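Local coordinates for protein phage related exonuclease (Haemophilus somnus 129PT, PDB 3K93) that probably digests DNA from its ends as a metal-dependent exonuclease of the PD-(D/E)XK type, related to phage lambda exonuclease, at residues Y144-D149 with E199-I204; Y60-N65 with L164-A169. All coordinates share one frame; numbering follows the deposited sequence.

Contact 1 (Y144-D149 with E199-I204)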
loop_
_atom_site.group_PDB
_atom_site.type_symbol
_atom_site.label_atom_id
_atom_site.label_comp_id
_atom_site.label_asym_id
_atom_site.label_seq_id
_atom_site.Cartn_x
_atom_site.Cartn_y
_atom_site.Cartn_z
ATOM N N TYR A 144 -25.790 13.010 -8.205
ATOM C CA TYR A 144 -26.486 14.258 -7.870
ATOM C C TYR A 144 -27.314 14.798 -9.036
ATOM O O TYR A 144 -28.397 15.364 -8.829
ATOM C CB TYR A 144 -25.512 15.345 -7.421
ATOM C CG TYR A 144 -24.736 15.085 -6.131
ATOM C CD1 TYR A 144 -25.314 14.437 -5.064
ATOM C CD2 TYR A 144 -23.441 15.574 -5.967
ATOM C CE1 TYR A 144 -24.643 14.222 -3.890
ATOM C CE2 TYR A 144 -22.737 15.354 -4.772
ATOM C CZ TYR A 144 -23.360 14.680 -3.734
ATOM O OH TYR A 144 -22.719 14.429 -2.540
HETATM N N MSE A 145 -26.804 14.693 -10.257
HETATM C CA MSE A 145 -27.539 15.203 -11.407
HETATM C C MSE A 145 -28.847 14.417 -11.582
HETATM O O MSE A 145 -29.870 14.962 -12.006
HETATM C CB MSE A 145 -26.698 15.149 -12.686
HETATM C CG MSE A 145 -25.650 16.223 -12.756
HETATM SE SE MSE A 145 -24.707 16.282 -14.435
HETATM C CE MSE A 145 -23.290 14.955 -14.143
ATOM N N TRP A 146 -28.802 13.135 -11.249
ATOM C CA TRP A 146 -29.981 12.272 -11.305
ATOM C C TRP A 146 -31.004 12.731 -10.266
ATOM O O TRP A 146 -32.129 12.989 -10.604
ATOM C CB TRP A 146 -29.579 10.835 -11.035
ATOM C CG TRP A 146 -30.634 9.885 -11.221
ATOM C CD1 TRP A 146 -31.834 10.072 -11.885
ATOM C CD2 TRP A 146 -30.629 8.545 -10.782
ATOM N NE1 TRP A 146 -32.558 8.924 -11.867
ATOM C CE2 TRP A 146 -31.846 7.967 -11.192
ATOM C CE3 TRP A 146 -29.712 7.766 -10.071
ATOM C CZ2 TRP A 146 -32.159 6.653 -10.932
ATOM C CZ3 TRP A 146 -30.014 6.475 -9.819
ATOM C CH2 TRP A 146 -31.230 5.917 -10.236
ATOM N N LEU A 147 -30.555 12.918 -9.029
ATOM C CA LEU A 147 -31.432 13.304 -7.944
ATOM C C LEU A 147 -31.981 14.699 -8.079
ATOM O O LEU A 147 -33.065 14.963 -7.580
ATOM C CB LEU A 147 -30.717 13.175 -6.596
ATOM C CG LEU A 147 -30.460 11.779 -6.068
ATOM C CD1 LEU A 147 -29.461 11.822 -4.922
ATOM C CD2 LEU A 147 -31.773 11.119 -5.593
ATOM N N TRP A 148 -31.248 15.592 -8.748
ATOM C CA TRP A 148 -31.629 17.015 -8.871
ATOM C C TRP A 148 -32.037 17.412 -10.284
ATOM O O TRP A 148 -32.246 18.577 -10.538
ATOM C CB TRP A 148 -30.486 17.930 -8.364
ATOM C CG TRP A 148 -30.651 18.332 -6.965
ATOM C CD1 TRP A 148 -31.336 19.413 -6.516
ATOM C CD2 TRP A 148 -30.151 17.657 -5.798
ATOM N NE1 TRP A 148 -31.285 19.467 -5.152
ATOM C CE2 TRP A 148 -30.573 18.400 -4.682
ATOM C CE3 TRP A 148 -29.381 16.503 -5.594
ATOM C CZ2 TRP A 148 -30.266 18.029 -3.376
ATOM C CZ3 TRP A 148 -29.070 16.140 -4.298
ATOM C CH2 TRP A 148 -29.523 16.893 -3.204
ATOM N N ASP A 149 -32.192 16.442 -11.184
ATOM C CA ASP A 149 -32.636 16.701 -12.570
ATOM C C ASP A 149 -31.809 17.779 -13.256
ATOM O O ASP A 149 -32.366 18.713 -13.810
ATOM C CB ASP A 149 -34.128 17.079 -12.630
ATOM C CG ASP A 149 -35.061 15.894 -12.358
ATOM O OD1 ASP A 149 -34.808 14.764 -12.835
ATOM O OD2 ASP A 149 -36.085 16.103 -11.685
ATOM N N GLU A 199 -26.502 7.026 -19.863
ATOM C CA GLU A 199 -25.982 5.652 -19.861
ATOM C C GLU A 199 -25.242 5.341 -18.565
ATOM O O GLU A 199 -25.342 4.232 -18.053
ATOM C CB GLU A 199 -25.084 5.372 -21.079
ATOM C CG GLU A 199 -25.903 5.115 -22.375
ATOM C CD GLU A 199 -25.017 4.787 -23.579
ATOM O OE1 GLU A 199 -23.779 4.625 -23.379
ATOM O OE2 GLU A 199 -25.550 4.699 -24.712
ATOM N N LEU A 200 -24.514 6.320 -18.041
ATOM C CA LEU A 200 -23.867 6.172 -16.749
ATOM C C LEU A 200 -24.884 6.104 -15.609
ATOM O O LEU A 200 -24.680 5.349 -14.662
ATOM C CB LEU A 200 -22.887 7.308 -16.482
ATOM C CG LEU A 200 -21.456 6.890 -16.170
ATOM C CD1 LEU A 200 -21.002 5.813 -17.229
ATOM C CD2 LEU A 200 -20.501 8.157 -16.174
ATOM N N ILE A 201 -25.966 6.884 -15.697
ATOM C CA ILE A 201 -26.997 6.840 -14.677
ATOM C C ILE A 201 -27.649 5.449 -14.699
ATOM O O ILE A 201 -27.868 4.871 -13.659
ATOM C CB ILE A 201 -28.029 7.988 -14.794
ATOM C CG1 ILE A 201 -27.325 9.345 -14.504
ATOM C CG2 ILE A 201 -29.248 7.726 -13.821
ATOM C CD1 ILE A 201 -27.956 10.603 -15.168
ATOM N N ASP A 202 -27.900 4.910 -15.882
ATOM C CA ASP A 202 -28.390 3.537 -16.009
ATOM C C ASP A 202 -27.432 2.512 -15.422
ATOM O O ASP A 202 -27.862 1.579 -14.807
ATOM C CB ASP A 202 -28.668 3.185 -17.464
ATOM C CG ASP A 202 -29.881 3.869 -17.997
ATOM O OD1 ASP A 202 -30.748 4.245 -17.197
ATOM O OD2 ASP A 202 -29.969 4.041 -19.230
ATOM N N LYS A 203 -26.142 2.700 -15.622
ATOM C CA LYS A 203 -25.108 1.873 -14.982
ATOM C C LYS A 203 -25.188 1.954 -13.434
ATOM O O LYS A 203 -25.140 0.933 -12.758
ATOM C CB LYS A 203 -23.719 2.316 -15.490
ATOM C CG LYS A 203 -22.516 1.397 -15.133
ATOM C CD LYS A 203 -21.216 1.771 -15.949
ATOM N N ILE A 204 -25.329 3.161 -12.885
ATOM C CA ILE A 204 -25.529 3.334 -11.435
ATOM C C ILE A 204 -26.726 2.463 -10.984
ATOM O O ILE A 204 -26.601 1.686 -10.040
ATOM C CB ILE A 204 -25.798 4.825 -11.067
ATOM C CG1 ILE A 204 -24.514 5.654 -11.196
ATOM C CG2 ILE A 204 -26.477 4.959 -9.663
ATOM C CD1 ILE A 204 -24.748 7.148 -11.265
#

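Contact 2 (Y60-N65 with L164-A169)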
loop_
_atom_site.group_PDB
_atom_site.type_symbol
_atom_site.label_atom_id
_atom_site.label_comp_id
_atom_site.label_asym_id
_atom_site.label_seq_id
_atom_site.Cartn_x
_atom_site.Cartn_y
_atom_site.Cartn_z
ATOM N N TYR A 60 -8.367 15.454 7.029
ATOM C CA TYR A 60 -8.671 15.768 5.610
ATOM C C TYR A 60 -10.133 16.132 5.410
ATOM O O TYR A 60 -10.449 17.176 4.833
ATOM C CB TYR A 60 -8.233 14.607 4.662
ATOM C CG TYR A 60 -6.818 14.121 4.945
ATOM C CD1 TYR A 60 -5.761 14.990 4.877
ATOM C CD2 TYR A 60 -6.568 12.814 5.337
ATOM C CE1 TYR A 60 -4.465 14.585 5.157
ATOM C CE2 TYR A 60 -5.270 12.389 5.633
ATOM C CZ TYR A 60 -4.224 13.289 5.534
ATOM O OH TYR A 60 -2.951 12.917 5.840
ATOM N N THR A 61 -11.023 15.291 5.935
ATOM C CA THR A 61 -12.468 15.521 5.849
ATOM C C THR A 61 -12.895 16.658 6.807
ATOM O O THR A 61 -13.798 17.419 6.484
ATOM C CB THR A 61 -13.292 14.224 6.169
ATOM O OG1 THR A 61 -13.064 13.856 7.519
ATOM C CG2 THR A 61 -12.891 13.036 5.252
ATOM N N GLN A 62 -12.269 16.779 7.969
ATOM C CA GLN A 62 -12.603 17.884 8.851
ATOM C C GLN A 62 -12.251 19.238 8.223
ATOM O O GLN A 62 -12.974 20.208 8.438
ATOM C CB GLN A 62 -11.950 17.736 10.224
ATOM C CG GLN A 62 -12.573 18.637 11.337
ATOM C CD GLN A 62 -14.114 18.755 11.280
ATOM O OE1 GLN A 62 -14.650 19.858 11.350
ATOM N NE2 GLN A 62 -14.818 17.620 11.163
ATOM N N LYS A 63 -11.183 19.317 7.426
ATOM C CA LYS A 63 -10.841 20.596 6.767
ATOM C C LYS A 63 -11.979 21.057 5.864
ATOM O O LYS A 63 -12.390 22.230 5.909
ATOM C CB LYS A 63 -9.536 20.510 5.975
ATOM C CG LYS A 63 -9.140 21.790 5.231
ATOM C CD LYS A 63 -7.808 21.669 4.548
ATOM C CE LYS A 63 -7.417 22.926 3.768
ATOM N NZ LYS A 63 -6.006 22.916 3.204
ATOM N N GLY A 64 -12.508 20.132 5.069
ATOM C CA GLY A 64 -13.641 20.431 4.178
ATOM C C GLY A 64 -14.862 20.891 4.946
ATOM O O GLY A 64 -15.584 21.749 4.497
ATOM N N ASN A 65 -15.091 20.327 6.113
ATOM C CA ASN A 65 -16.225 20.743 6.921
ATOM C C ASN A 65 -16.038 22.147 7.442
ATOM O O ASN A 65 -16.936 22.938 7.336
ATOM C CB ASN A 65 -16.464 19.786 8.083
ATOM C CG ASN A 65 -17.023 18.442 7.628
ATOM O OD1 ASN A 65 -17.736 18.357 6.606
ATOM N ND2 ASN A 65 -16.722 17.372 8.409
ATOM N N LEU A 164 -5.402 26.078 11.678
ATOM C CA LEU A 164 -4.414 25.709 12.698
ATOM C C LEU A 164 -4.803 24.522 13.551
ATOM O O LEU A 164 -3.981 23.674 13.834
ATOM C CB LEU A 164 -4.107 26.884 13.608
ATOM C CG LEU A 164 -3.019 27.829 13.107
ATOM C CD1 LEU A 164 -3.033 29.175 13.884
ATOM C CD2 LEU A 164 -1.627 27.143 13.195
ATOM N N ASN A 165 -6.074 24.433 13.909
ATOM C CA ASN A 165 -6.514 23.386 14.789
ATOM C C ASN A 165 -6.393 21.976 14.156
ATOM O O ASN A 165 -6.555 20.991 14.840
ATOM C CB ASN A 165 -7.953 23.673 15.283
ATOM C CG ASN A 165 -9.009 23.263 14.274
ATOM O OD1 ASN A 165 -9.554 22.172 14.370
ATOM N ND2 ASN A 165 -9.278 24.112 13.282
ATOM N N LEU A 166 -6.119 21.887 12.855
ATOM C CA LEU A 166 -6.016 20.611 12.200
ATOM C C LEU A 166 -4.577 20.227 11.880
ATOM O O LEU A 166 -4.353 19.188 11.300
ATOM C CB LEU A 166 -6.848 20.631 10.929
ATOM C CG LEU A 166 -8.344 20.831 11.134
ATOM C CD1 LEU A 166 -9.071 20.818 9.797
ATOM C CD2 LEU A 166 -8.899 19.730 12.089
ATOM N N ILE A 167 -3.605 21.058 12.239
ATOM C CA ILE A 167 -2.216 20.771 11.921
ATOM C C ILE A 167 -1.615 20.013 13.103
ATOM O O ILE A 167 -1.370 20.588 14.149
ATOM C CB ILE A 167 -1.432 22.056 11.667
ATOM C CG1 ILE A 167 -1.966 22.738 10.387
ATOM C CG2 ILE A 167 0.076 21.766 11.536
ATOM C CD1 ILE A 167 -1.156 23.939 9.946
ATOM N N SER A 168 -1.377 18.721 12.924
ATOM C CA SER A 168 -0.822 17.880 14.001
ATOM C C SER A 168 0.624 18.226 14.294
ATOM O O SER A 168 1.270 18.956 13.557
ATOM C CB SER A 168 -0.862 16.406 13.604
ATOM O OG SER A 168 0.210 16.136 12.710
ATOM N N ALA A 169 1.124 17.648 15.378
ATOM C CA ALA A 169 2.496 17.853 15.847
ATOM C C ALA A 169 3.475 17.622 14.713
ATOM O O ALA A 169 4.456 18.336 14.589
ATOM C CB ALA A 169 2.796 16.886 17.008
#

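Contact 1 (Y144-D149 with E199-I204)
Trp146 on helix 137-148 lays one face of its indole against Ile201 on helix 198-221. The touching group is the branch methyl CG2. It lies over the middle of the ring system, and Ile201 CG2 comes to 3.4 Å from Trp146 CD2. The same methyl makes a CH-pi contact with the five-membered ring, 3.6 Å from its centroid and 16° off the ring normal. The torsion of Trp146 swings the indole out toward the partner helix, with CG anti to the backbone N (chi1 -173°). One turn on, Ile204 adds a second methyl. Its CG2 meets the six-membered ring obliquely, with Ile204 CG2 3.9 Å from Trp146 CZ3. The CA atoms of Trp146 and Ile201, the nearest pair, are 7.1 Å apart, and the indole lies between the helices with Ile201 on one face.

This is the tight side. Both isoleucines are buried, and they also touch Gln142 one turn earlier on helix 137-148. Ile95 of strand 95-97 meets both Trp146 and Ile204. The other side is looser. Trp146 itself is partly exposed. Asp202 starts out away from helix 137-148 and is exposed, as is Glu199.

No hydrogen bond joins the two segments. The contact therefore rests on dispersion and on burial of two isoleucine methyls by one aromatic surface. The chemistry implies a joint of shape and burial, in which no hydrogen bond sets a direction.

Contact 2 (Y60-N65 with L164-A169)
Gln62 and Lys63 of helix 59-66 receive Leu166, which reaches across from a short 3-10 turn. Going along the helix, Tyr60 and Thr61 come first, and both side chains start out away from the turn.

Gln62 is the first residue to touch. In one of its two conformers the base of its side chain crosses Leu166 at about a right angle, with Gln62 CG 3.9 Å from Leu166 CD2. That geometry is less certain than the backbone contact, where Gln62 C lies 3.9 Å from Leu166 CD1. Lys63 comes next. Leu166 CD1 is 3.5 Å from Lys63 N, and it also lies 3.9 Å from Lys63 CB. CD1 thus rests against the backbone where Gln62 joins Lys63, while CD2 faces the base of the Gln62 side chain. Beyond CB the lysine chain runs fully extended and leads away from Leu166. CG is anti to the backbone N (chi1 178°), and NZ ends among the carbonyls of Phe160, Ser115 and Trp116 and the hydroxyl of Thr162. Four oxygens lie within bonding reach of NZ, so its three N-H groups must be shared among them. The helical bonding continues to Asn65, whose N lies 3.2 Å from Thr61 O.

Across the segments the contact is van der Waals only, with no hydrogen bond. The 3-10 turn belongs to the loop between strand 152-158 and helix 173-181. Leu164 and Ile167 pack on that helix, while Leu166 meets helix 59-66.

Contacts 1 and 2 lie on opposite sides of the chain's centre. Their centres are 32 Å apart, and their nearest atoms are about 11 Å apart. In sequence they interleave. Strand 108-114 relates both to the metal site. Its Asp111 and Thr112 bind a sodium ion together with Asp100, probably at the site of the catalytic metal in this nuclease family. In contact 2 the side chain of Lys63 is about 11 Å from the sodium. Contact 1 is linked to the site less directly, through Tyr144, which touches Asp111. That tyrosine lies in segment 144-149 but takes no part in the interface with 199-204.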